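Local structure of acetyltransferase-like, GNAT family (Bacteroides thetaiotaomicron, 3EY5) at residues 47-52 with 68-73; 109-114 with 149-154; 135-140 with 175-180. The protein probably acts as an N-acetyltransferase of the GNAT family, passing an acetyl group to an amine whose identity is not established. One frame throughout, in Å; residues are numbered along the deposited sequence.

How the contacts relate
The three contacts sit on one mixed, curled sheet and sample different parts of it. Contact 1 closes first along the chain, pairing strands 50-57 and 60-69. Contacts 2 and 3 follow and interlock, their segments alternating along the chain; strands 149-156 and 136-139 are also neighbours in the sheet. Centres of contacts 1 and 2 are about 22 Å apart, and their nearest atoms about 8 Å. Contact 3 links the strands of contact 1 with those of contact 2: from 175-180, V176 and I175 pack on W68 and F70, while from 135-140, D136 OD1 forms a salt bridge with R112 NH2 (2.6 Å).

Contact 1: 47-52 with 68-73; sequences IGNFHN and WDFDEF
F50 and W68 face each other as cross-strand neighbours, and their first torsions decide how the two rings meet. F50 CG stands anti to its backbone N (chi1 175°), whereas W68 CG is anti to the carbonyl carbon and beside the N (chi1 -62°), which starts the indole back toward the 47-52 segment. F50 CB then lies over the face of the indole's six-membered ring, 4.0 Å from its centroid, in a CH-pi contact. Farther along, F50 CD1 comes down on the same indole at 3.4 Å from W68 CE2, the ring planes inclined at 55° in an oblique meeting. I47 CG2 reaches W68 CZ3 at 3.8 Å.

N49 works at the indole's edge: its ND2 lies near the ring plane, 3.7 Å from W68 CE3, and gives a weak hydrogen bond to D69 O. The firmer link is made by the backbone, D69 N to N49 O at 2.9 Å, nearly straight, and W68 CA adds a CA-H...O contact to that same oxygen. On the sheet's other face, D69 CB sits at the edge of the H51 imidazole, 3.8 Å from NE2, while H51 stacks on Y67. D69 OD1 accepts from D71 N from above the carboxylate plane, an Asx turn that shapes the exit from the strand. W68 NE1 is satisfied by E77 OE1.

F50 and W68 form an antiparallel non-hydrogen-bonded pair at the open end of the hairpin of strands 50-57 and 60-69. The type I turn I47-F50 leads into it from helix 37-46, in the N-terminal half of the GNAT sheet.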
loop_
_atom_site.group_PDB
_atom_site.type_symbol
_atom_site.label_atom_id
_atom_site.label_comp_id
_atom_site.label_asym_id
_atom_site.label_seq_id
_atom_site.Cartn_x
_atom_site.Cartn_y
_atom_site.Cartn_z
ATOM N N ILE A 47 -14.613 -4.916 6.427
ATOM C CA ILE A 47 -13.756 -6.019 5.986
ATOM C C ILE A 47 -12.608 -6.270 6.973
ATOM O O ILE A 47 -11.688 -5.446 7.115
ATOM C CB ILE A 47 -13.258 -5.825 4.511
ATOM C CG1 ILE A 47 -14.428 -5.898 3.524
ATOM C CG2 ILE A 47 -12.180 -6.834 4.129
ATOM C CD1 ILE A 47 -15.584 -6.809 3.971
ATOM N N GLY A 48 -12.687 -7.424 7.636
ATOM C CA GLY A 48 -11.860 -7.762 8.804
ATOM C C GLY A 48 -10.386 -7.960 8.536
ATOM O O GLY A 48 -9.554 -7.612 9.377
ATOM N N ASN A 49 -10.059 -8.510 7.368
ATOM C CA ASN A 49 -8.673 -8.614 6.945
ATOM C C ASN A 49 -8.183 -7.382 6.119
ATOM O O ASN A 49 -7.117 -7.428 5.542
ATOM C CB ASN A 49 -8.494 -9.905 6.155
ATOM C CG ASN A 49 -9.155 -9.836 4.796
ATOM O OD1 ASN A 49 -10.263 -9.319 4.658
ATOM N ND2 ASN A 49 -8.472 -10.332 3.775
ATOM N N PHE A 50 -8.964 -6.298 6.080
ATOM C CA PHE A 50 -8.521 -5.031 5.507
ATOM C C PHE A 50 -8.250 -4.065 6.657
ATOM O O PHE A 50 -9.077 -3.901 7.566
ATOM C CB PHE A 50 -9.555 -4.438 4.488
ATOM C CG PHE A 50 -9.181 -3.047 3.971
ATOM C CD1 PHE A 50 -8.116 -2.883 3.086
ATOM C CD2 PHE A 50 -9.852 -1.904 4.423
ATOM C CE1 PHE A 50 -7.722 -1.600 2.635
ATOM C CE2 PHE A 50 -9.466 -0.610 3.985
ATOM C CZ PHE A 50 -8.403 -0.469 3.089
ATOM N N HIS A 51 -7.105 -3.406 6.624
ATOM C CA HIS A 51 -6.725 -2.572 7.745
ATOM C C HIS A 51 -6.319 -1.184 7.275
ATOM O O HIS A 51 -5.369 -1.023 6.488
ATOM C CB HIS A 51 -5.565 -3.199 8.515
ATOM C CG HIS A 51 -5.861 -4.565 9.052
ATOM N ND1 HIS A 51 -6.421 -4.770 10.294
ATOM C CD2 HIS A 51 -5.682 -5.794 8.512
ATOM C CE1 HIS A 51 -6.568 -6.068 10.505
ATOM N NE2 HIS A 51 -6.135 -6.709 9.434
ATOM N N ASN A 52 -7.049 -0.192 7.769
ATOM C CA ASN A 52 -6.754 1.209 7.500
ATOM C C ASN A 52 -6.061 1.824 8.719
ATOM O O ASN A 52 -6.599 1.777 9.824
ATOM C CB ASN A 52 -8.073 1.939 7.191
ATOM C CG ASN A 52 -7.870 3.225 6.416
ATOM O OD1 ASN A 52 -6.796 3.859 6.488
ATOM N ND2 ASN A 52 -8.908 3.620 5.642
ATOM N N TRP A 68 -3.739 -5.329 3.539
ATOM C CA TRP A 68 -4.508 -6.531 3.711
ATOM C C TRP A 68 -3.656 -7.597 4.383
ATOM O O TRP A 68 -2.461 -7.772 4.090
ATOM C CB TRP A 68 -4.956 -7.068 2.370
ATOM C CG TRP A 68 -5.828 -6.152 1.620
ATOM C CD1 TRP A 68 -5.442 -4.996 0.981
ATOM C CD2 TRP A 68 -7.236 -6.291 1.401
ATOM N NE1 TRP A 68 -6.512 -4.408 0.393
ATOM C CE2 TRP A 68 -7.637 -5.177 0.629
ATOM C CE3 TRP A 68 -8.207 -7.237 1.806
ATOM C CZ2 TRP A 68 -8.957 -4.994 0.207
ATOM C CZ3 TRP A 68 -9.539 -7.051 1.399
ATOM C CH2 TRP A 68 -9.899 -5.939 0.608
ATOM N N ASP A 69 -4.337 -8.339 5.241
ATOM C CA ASP A 69 -3.798 -9.476 5.952
ATOM C C ASP A 69 -4.219 -10.749 5.182
ATOM O O ASP A 69 -5.408 -11.034 5.077
ATOM C CB ASP A 69 -4.388 -9.416 7.360
ATOM C CG ASP A 69 -4.141 -10.685 8.182
ATOM O OD1 ASP A 69 -3.200 -11.481 7.872
ATOM O OD2 ASP A 69 -4.905 -10.876 9.173
ATOM N N PHE A 70 -3.251 -11.490 4.635
ATOM C CA PHE A 70 -3.499 -12.748 3.903
ATOM C C PHE A 70 -2.827 -13.964 4.549
ATOM O O PHE A 70 -2.407 -14.896 3.855
ATOM C CB PHE A 70 -3.020 -12.673 2.443
ATOM C CG PHE A 70 -3.832 -11.770 1.566
ATOM C CD1 PHE A 70 -3.319 -10.556 1.136
ATOM C CD2 PHE A 70 -5.112 -12.132 1.150
ATOM C CE1 PHE A 70 -4.066 -9.722 0.302
ATOM C CE2 PHE A 70 -5.863 -11.290 0.330
ATOM C CZ PHE A 70 -5.330 -10.080 -0.086
ATOM N N ASP A 71 -2.724 -13.958 5.878
ATOM C CA ASP A 71 -2.254 -15.117 6.675
ATOM C C ASP A 71 -0.805 -15.488 6.397
ATOM O O ASP A 71 -0.019 -15.584 7.317
ATOM C CB ASP A 71 -3.154 -16.359 6.532
ATOM C CG ASP A 71 -4.628 -16.013 6.458
ATOM O OD1 ASP A 71 -5.179 -15.517 7.469
ATOM O OD2 ASP A 71 -5.226 -16.250 5.377
ATOM N N GLU A 72 -0.451 -15.715 5.138
ATOM C CA GLU A 72 0.944 -15.954 4.790
ATOM C C GLU A 72 1.762 -14.664 4.704
ATOM O O GLU A 72 2.952 -14.676 5.006
ATOM C CB GLU A 72 1.059 -16.702 3.455
ATOM C CG GLU A 72 0.359 -18.046 3.434
ATOM C CD GLU A 72 -0.970 -18.011 2.702
ATOM O OE1 GLU A 72 -1.379 -16.919 2.238
ATOM O OE2 GLU A 72 -1.597 -19.088 2.578
ATOM N N PHE A 73 1.119 -13.571 4.279
ATOM C CA PHE A 73 1.801 -12.299 3.940
ATOM C C PHE A 73 0.810 -11.154 4.085
ATOM O O PHE A 73 -0.419 -11.398 4.171
ATOM C CB PHE A 73 2.350 -12.298 2.502
ATOM C CG PHE A 73 1.279 -12.393 1.452
ATOM C CD1 PHE A 73 0.840 -11.264 0.774
ATOM C CD2 PHE A 73 0.728 -13.607 1.121
ATOM C CE1 PHE A 73 -0.153 -11.351 -0.186
ATOM C CE2 PHE A 73 -0.292 -13.697 0.160
ATOM C CZ PHE A 73 -0.724 -12.574 -0.495
#

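Contact 2: 109-114 with 149-154; sequences EVERPV and LPMYLM
R112 lies across Y152, and the fit shows how an extended arginine can bind with its whole length. With its chain extended from CG to NE, R112 sets CG over the centre of the Y152 ring, 3.7 Å from the centroid and only 3° off the normal, and carries CD on toward the ring's CE1 and CZ. The guanidinium then lies nearly parallel to the tyrosine ring. P150 CB covers the centre of one guanidinium face, 3.8 Å from R112 CZ, and Y152 CE1 lies over the other. In the plane of the guanidinium, R112 NE donates to M151 O at 2.9 Å, the donor lying well above the carbonyl plane. These contacts, with the salt bridge to D136, hold the group parallel to the ring and probably limit its rotation.

P113 CD adds to the Y152 packing, touching CE2 at 3.6 Å. Between the strands, V110 and Y152 exchange two backbone hydrogen bonds, each of 2.8 Å between N and O of the two residues. M151 and M154 are both present as selenomethionine. V110 CG2, between its backbone N and carbonyl carbon, meets M154 CG at 3.8 Å, while V110 CG1 lies equally near M154 SE. On the other face, E109 CG rests against L153 CD2 at 3.9 Å. M151, bent at chi2 (-88°), sets SE against V110 O and the carboxylate carbon of E111, whose OE1 is bridged to P150 O by a water.

Strand 149-156 thus runs antiparallel to 106-110 and lies between it and the two short strands 131-134 and 136-139, the inserted last strand characteristic of the C-terminal half of the GNAT fold.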
loop_
_atom_site.group_PDB
_atom_site.type_symbol
_atom_site.label_atom_id
_atom_site.label_comp_id
_atom_site.label_asym_id
_atom_site.label_seq_id
_atom_site.Cartn_x
_atom_site.Cartn_y
_atom_site.Cartn_z
ATOM N N GLU A 109 2.984 -3.015 -4.679
ATOM C CA GLU A 109 3.165 -2.783 -6.127
ATOM C C GLU A 109 3.891 -1.458 -6.358
ATOM O O GLU A 109 3.660 -0.476 -5.619
ATOM C CB GLU A 109 1.833 -2.709 -6.862
ATOM C CG GLU A 109 0.785 -3.745 -6.462
ATOM C CD GLU A 109 -0.520 -3.593 -7.265
ATOM O OE1 GLU A 109 -0.588 -2.674 -8.112
ATOM O OE2 GLU A 109 -1.484 -4.378 -7.061
ATOM N N VAL A 110 4.798 -1.452 -7.332
ATOM C CA VAL A 110 5.443 -0.235 -7.798
ATOM C C VAL A 110 5.269 -0.116 -9.306
ATOM O O VAL A 110 5.084 -1.103 -10.011
ATOM C CB VAL A 110 6.953 -0.145 -7.470
ATOM C CG1 VAL A 110 7.170 -0.088 -5.992
ATOM C CG2 VAL A 110 7.716 -1.282 -8.085
ATOM N N GLU A 111 5.308 1.114 -9.769
ATOM C CA GLU A 111 5.431 1.409 -11.185
ATOM C C GLU A 111 6.683 0.807 -11.830
ATOM O O GLU A 111 7.736 0.680 -11.169
ATOM C CB GLU A 111 5.428 2.914 -11.360
ATOM C CG GLU A 111 4.027 3.429 -11.532
ATOM C CD GLU A 111 3.549 3.125 -12.944
ATOM O OE1 GLU A 111 2.366 3.404 -13.254
ATOM O OE2 GLU A 111 4.377 2.603 -13.746
ATOM N N ARG A 112 6.574 0.412 -13.098
ATOM C CA ARG A 112 7.739 -0.153 -13.782
ATOM C C ARG A 112 8.718 0.982 -14.134
ATOM O O ARG A 112 8.281 2.115 -14.371
ATOM C CB ARG A 112 7.344 -1.019 -14.997
ATOM C CG ARG A 112 6.515 -2.180 -14.602
ATOM C CD ARG A 112 6.386 -3.123 -15.775
ATOM N NE ARG A 112 5.402 -4.150 -15.503
ATOM C CZ ARG A 112 4.967 -4.997 -16.427
ATOM N NH1 ARG A 112 5.448 -4.913 -17.648
ATOM N NH2 ARG A 112 4.045 -5.897 -16.128
ATOM N N PRO A 113 10.047 0.691 -14.108
ATOM C CA PRO A 113 11.018 1.780 -14.175
ATOM C C PRO A 113 11.110 2.390 -15.563
ATOM O O PRO A 113 12.137 2.296 -16.231
ATOM C CB PRO A 113 12.334 1.108 -13.799
ATOM C CG PRO A 113 12.156 -0.290 -14.113
ATOM C CD PRO A 113 10.716 -0.590 -13.822
ATOM N N VAL A 114 10.057 3.052 -15.980
ATOM C CA VAL A 114 10.104 3.761 -17.231
ATOM C C VAL A 114 10.559 5.200 -16.991
ATOM O O VAL A 114 11.522 5.645 -17.593
ATOM C CB VAL A 114 8.768 3.698 -17.933
ATOM C CG1 VAL A 114 8.686 4.769 -19.015
ATOM C CG2 VAL A 114 8.568 2.273 -18.523
ATOM N N LEU A 149 -3.027 -1.943 -15.070
ATOM C CA LEU A 149 -1.808 -1.125 -15.010
ATOM C C LEU A 149 -0.542 -1.977 -14.872
ATOM O O LEU A 149 -0.435 -2.746 -13.936
ATOM C CB LEU A 149 -1.893 -0.090 -13.879
ATOM C CG LEU A 149 -3.149 0.790 -13.838
ATOM C CD1 LEU A 149 -3.161 1.572 -12.524
ATOM C CD2 LEU A 149 -3.240 1.722 -15.081
ATOM N N PRO A 150 0.408 -1.846 -15.817
ATOM C CA PRO A 150 1.642 -2.629 -15.704
ATOM C C PRO A 150 2.385 -2.189 -14.430
ATOM O O PRO A 150 2.429 -1.007 -14.158
ATOM C CB PRO A 150 2.431 -2.247 -16.963
ATOM C CG PRO A 150 1.517 -1.357 -17.787
ATOM C CD PRO A 150 0.468 -0.818 -16.869
HETATM N N MSE A 151 2.869 -3.125 -13.619
HETATM C CA MSE A 151 3.531 -2.781 -12.359
HETATM C C MSE A 151 4.474 -3.876 -12.072
HETATM O O MSE A 151 4.515 -4.860 -12.791
HETATM C CB MSE A 151 2.544 -2.740 -11.203
HETATM C CG MSE A 151 1.388 -1.875 -11.508
HETATM SE SE MSE A 151 1.727 -0.020 -11.021
HETATM C CE MSE A 151 0.299 -0.308 -9.763
ATOM N N TYR A 152 5.233 -3.727 -11.002
ATOM C CA TYR A 152 6.047 -4.830 -10.495
ATOM C C TYR A 152 5.654 -4.984 -9.060
ATOM O O TYR A 152 5.276 -4.013 -8.391
ATOM C CB TYR A 152 7.548 -4.514 -10.568
ATOM C CG TYR A 152 8.154 -4.671 -11.943
ATOM C CD1 TYR A 152 7.656 -5.647 -12.849
ATOM C CD2 TYR A 152 9.246 -3.896 -12.336
ATOM C CE1 TYR A 152 8.229 -5.811 -14.120
ATOM C CE2 TYR A 152 9.826 -4.053 -13.591
ATOM C CZ TYR A 152 9.314 -4.997 -14.473
ATOM O OH TYR A 152 9.878 -5.133 -15.716
ATOM N N LEU A 153 5.798 -6.189 -8.561
ATOM C CA LEU A 153 5.650 -6.406 -7.115
ATOM C C LEU A 153 7.030 -6.298 -6.487
ATOM O O LEU A 153 8.046 -6.591 -7.118
ATOM C CB LEU A 153 5.070 -7.777 -6.808
ATOM C CG LEU A 153 3.677 -8.134 -7.325
ATOM C CD1 LEU A 153 3.434 -9.617 -6.918
ATOM C CD2 LEU A 153 2.583 -7.180 -6.728
HETATM N N MSE A 154 7.044 -5.885 -5.235
HETATM C CA MSE A 154 8.280 -5.797 -4.483
HETATM C C MSE A 154 7.974 -6.397 -3.147
HETATM O O MSE A 154 6.900 -6.148 -2.594
HETATM C CB MSE A 154 8.710 -4.348 -4.342
HETATM C CG MSE A 154 9.208 -3.764 -5.639
HETATM SE SE MSE A 154 10.242 -2.213 -5.277
HETATM C CE MSE A 154 11.804 -3.160 -4.573
HETATM O O HOH W 1 1.087 1.726 -14.545
#

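Contact 3: 135-140 with 175-180; sequences KDYYQP and IVYGVK
Y137 and Y177 lead up to the carboxylate of E109, whose OE2 is the polar atom that several groups surround. Y137 OH, 4.0 Å from Y177 CE1, hydrogen-bonds to it, Y75 OH does so weakly, and Y177 OH is hydrogen-bonded to Y75 OH. Q139 NE2 holds the other oxygen, E109 OE1.

Across the contact itself the meeting is apolar. P140 CD lies over one face of the Y177 ring, 4.0 Å from its centroid in a CH-pi contact, and V176 CG1 covers the opposite face. Q139 CG, anti to its backbone N (chi1 -175°), approaches obliquely to 3.6 Å from Y177 CE2. P140 CG also packs on Y177 CB at 3.5 Å, and P140 CB meets V179 CG2 at 3.6 Å. An alanine at Y177 would probably cost Y75 OH its hydrogen bond to the Y177 hydroxyl, leaving it the weak bond to E109 OE2, and open a gap between P140 CD and V176.

G178, with positive phi, turns the chain out of helix 161-176, and the residues around that exit lie against the end of strand 136-139, with F70 and W68 packing on the helix's last turn.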
loop_
_atom_site.group_PDB
_atom_site.type_symbol
_atom_site.label_atom_id
_atom_site.label_comp_id
_atom_site.label_asym_id
_atom_site.label_seq_id
_atom_site.Cartn_x
_atom_site.Cartn_y
_atom_site.Cartn_z
ATOM N N LYS A 135 8.299 -9.951 -12.537
ATOM C CA LYS A 135 7.289 -10.784 -13.132
ATOM C C LYS A 135 6.389 -9.823 -13.875
ATOM O O LYS A 135 6.302 -8.663 -13.519
ATOM C CB LYS A 135 6.550 -11.554 -12.027
ATOM C CG LYS A 135 7.473 -12.506 -11.267
ATOM C CD LYS A 135 7.591 -13.811 -12.035
ATOM C CE LYS A 135 8.837 -14.604 -11.709
ATOM N NZ LYS A 135 8.661 -15.978 -12.357
ATOM N N ASP A 136 5.723 -10.297 -14.911
ATOM C CA ASP A 136 4.881 -9.426 -15.706
ATOM C C ASP A 136 3.529 -9.175 -14.978
ATOM O O ASP A 136 2.474 -9.633 -15.423
ATOM C CB ASP A 136 4.650 -10.053 -17.090
ATOM C CG ASP A 136 3.945 -9.098 -18.060
ATOM O OD1 ASP A 136 4.063 -7.852 -17.876
ATOM O OD2 ASP A 136 3.269 -9.589 -19.010
ATOM N N TYR A 137 3.576 -8.442 -13.870
ATOM C CA TYR A 137 2.395 -8.139 -13.077
ATOM C C TYR A 137 1.565 -6.946 -13.666
ATOM O O TYR A 137 2.133 -5.988 -14.224
ATOM C CB TYR A 137 2.829 -7.815 -11.650
ATOM C CG TYR A 137 1.637 -7.514 -10.760
ATOM C CD1 TYR A 137 0.770 -8.527 -10.374
ATOM C CD2 TYR A 137 1.383 -6.232 -10.313
ATOM C CE1 TYR A 137 -0.353 -8.277 -9.554
ATOM C CE2 TYR A 137 0.269 -5.957 -9.504
ATOM C CZ TYR A 137 -0.613 -6.988 -9.149
ATOM O OH TYR A 137 -1.727 -6.737 -8.329
ATOM N N TYR A 138 0.242 -7.021 -13.501
ATOM C CA TYR A 138 -0.706 -5.943 -13.830
ATOM C C TYR A 138 -1.662 -5.697 -12.680
ATOM O O TYR A 138 -2.228 -6.649 -12.133
ATOM C CB TYR A 138 -1.532 -6.307 -15.084
ATOM C CG TYR A 138 -0.717 -6.158 -16.362
ATOM C CD1 TYR A 138 0.084 -7.198 -16.816
ATOM C CD2 TYR A 138 -0.717 -4.953 -17.080
ATOM C CE1 TYR A 138 0.869 -7.051 -17.950
ATOM C CE2 TYR A 138 0.045 -4.802 -18.222
ATOM C CZ TYR A 138 0.836 -5.854 -18.640
ATOM O OH TYR A 138 1.589 -5.730 -19.770
ATOM N N GLN A 139 -1.841 -4.435 -12.298
ATOM C CA GLN A 139 -2.901 -4.079 -11.371
ATOM C C GLN A 139 -4.233 -3.949 -12.129
ATOM O O GLN A 139 -4.367 -3.076 -12.997
ATOM C CB GLN A 139 -2.578 -2.757 -10.681
ATOM C CG GLN A 139 -3.593 -2.390 -9.593
ATOM C CD GLN A 139 -3.450 -0.951 -9.158
ATOM O OE1 GLN A 139 -4.364 -0.146 -9.338
ATOM N NE2 GLN A 139 -2.295 -0.607 -8.620
ATOM N N PRO A 140 -5.234 -4.808 -11.784
ATOM C CA PRO A 140 -6.589 -4.694 -12.322
ATOM C C PRO A 140 -7.114 -3.308 -11.974
ATOM O O PRO A 140 -6.681 -2.745 -10.991
ATOM C CB PRO A 140 -7.397 -5.763 -11.532
ATOM C CG PRO A 140 -6.371 -6.706 -10.984
ATOM C CD PRO A 140 -5.164 -5.785 -10.681
ATOM N N ILE A 175 -9.145 -10.898 -4.414
ATOM C CA ILE A 175 -9.572 -10.330 -3.134
ATOM C C ILE A 175 -9.487 -8.824 -3.067
ATOM O O ILE A 175 -10.385 -8.169 -2.539
ATOM C CB ILE A 175 -8.808 -10.937 -1.956
ATOM C CG1 ILE A 175 -9.089 -12.443 -1.930
ATOM C CG2 ILE A 175 -9.300 -10.298 -0.628
ATOM C CD1 ILE A 175 -7.916 -13.299 -1.584
ATOM N N VAL A 176 -8.412 -8.256 -3.598
ATOM C CA VAL A 176 -8.269 -6.822 -3.468
ATOM C C VAL A 176 -8.997 -6.082 -4.598
ATOM O O VAL A 176 -9.620 -5.037 -4.393
ATOM C CB VAL A 176 -6.786 -6.429 -3.350
ATOM C CG1 VAL A 176 -6.622 -4.927 -3.436
ATOM C CG2 VAL A 176 -6.219 -6.977 -2.027
ATOM N N TYR A 177 -8.895 -6.639 -5.788
ATOM C CA TYR A 177 -9.331 -5.957 -7.005
ATOM C C TYR A 177 -10.645 -6.485 -7.560
ATOM O O TYR A 177 -11.213 -5.878 -8.477
ATOM C CB TYR A 177 -8.199 -5.954 -8.038
ATOM C CG TYR A 177 -7.026 -5.151 -7.504
ATOM C CD1 TYR A 177 -5.920 -5.781 -6.980
ATOM C CD2 TYR A 177 -7.044 -3.761 -7.511
ATOM C CE1 TYR A 177 -4.845 -5.065 -6.482
ATOM C CE2 TYR A 177 -5.992 -3.020 -6.985
ATOM C CZ TYR A 177 -4.888 -3.692 -6.471
ATOM O OH TYR A 177 -3.804 -3.005 -5.950
ATOM N N GLY A 178 -11.144 -7.569 -6.960
ATOM C CA GLY A 178 -12.453 -8.125 -7.294
ATOM C C GLY A 178 -12.559 -8.663 -8.704
ATOM O O GLY A 178 -13.650 -8.669 -9.285
ATOM N N VAL A 179 -11.437 -9.133 -9.254
ATOM C CA VAL A 179 -11.448 -9.878 -10.527
ATOM C C VAL A 179 -12.188 -11.228 -10.403
ATOM O O VAL A 179 -12.067 -11.911 -9.379
ATOM C CB VAL A 179 -10.004 -10.077 -11.096
ATOM C CG1 VAL A 179 -9.977 -11.102 -12.247
ATOM C CG2 VAL A 179 -9.439 -8.742 -11.543
ATOM N N LYS A 180 -12.962 -11.554 -11.445
ATOM C CA LYS A 180 -13.638 -12.848 -11.671
ATOM C C LYS A 180 -14.776 -13.075 -10.692
ATOM O O LYS A 180 -15.831 -12.461 -10.828
ATOM C CB LYS A 180 -12.661 -14.046 -11.720
ATOM C CG LYS A 180 -12.599 -14.913 -10.447
ATOM C CD LYS A 180 -11.227 -15.585 -10.304
ATOM C CE LYS A 180 -11.317 -16.988 -9.682
ATOM N NZ LYS A 180 -12.029 -17.046 -8.361
#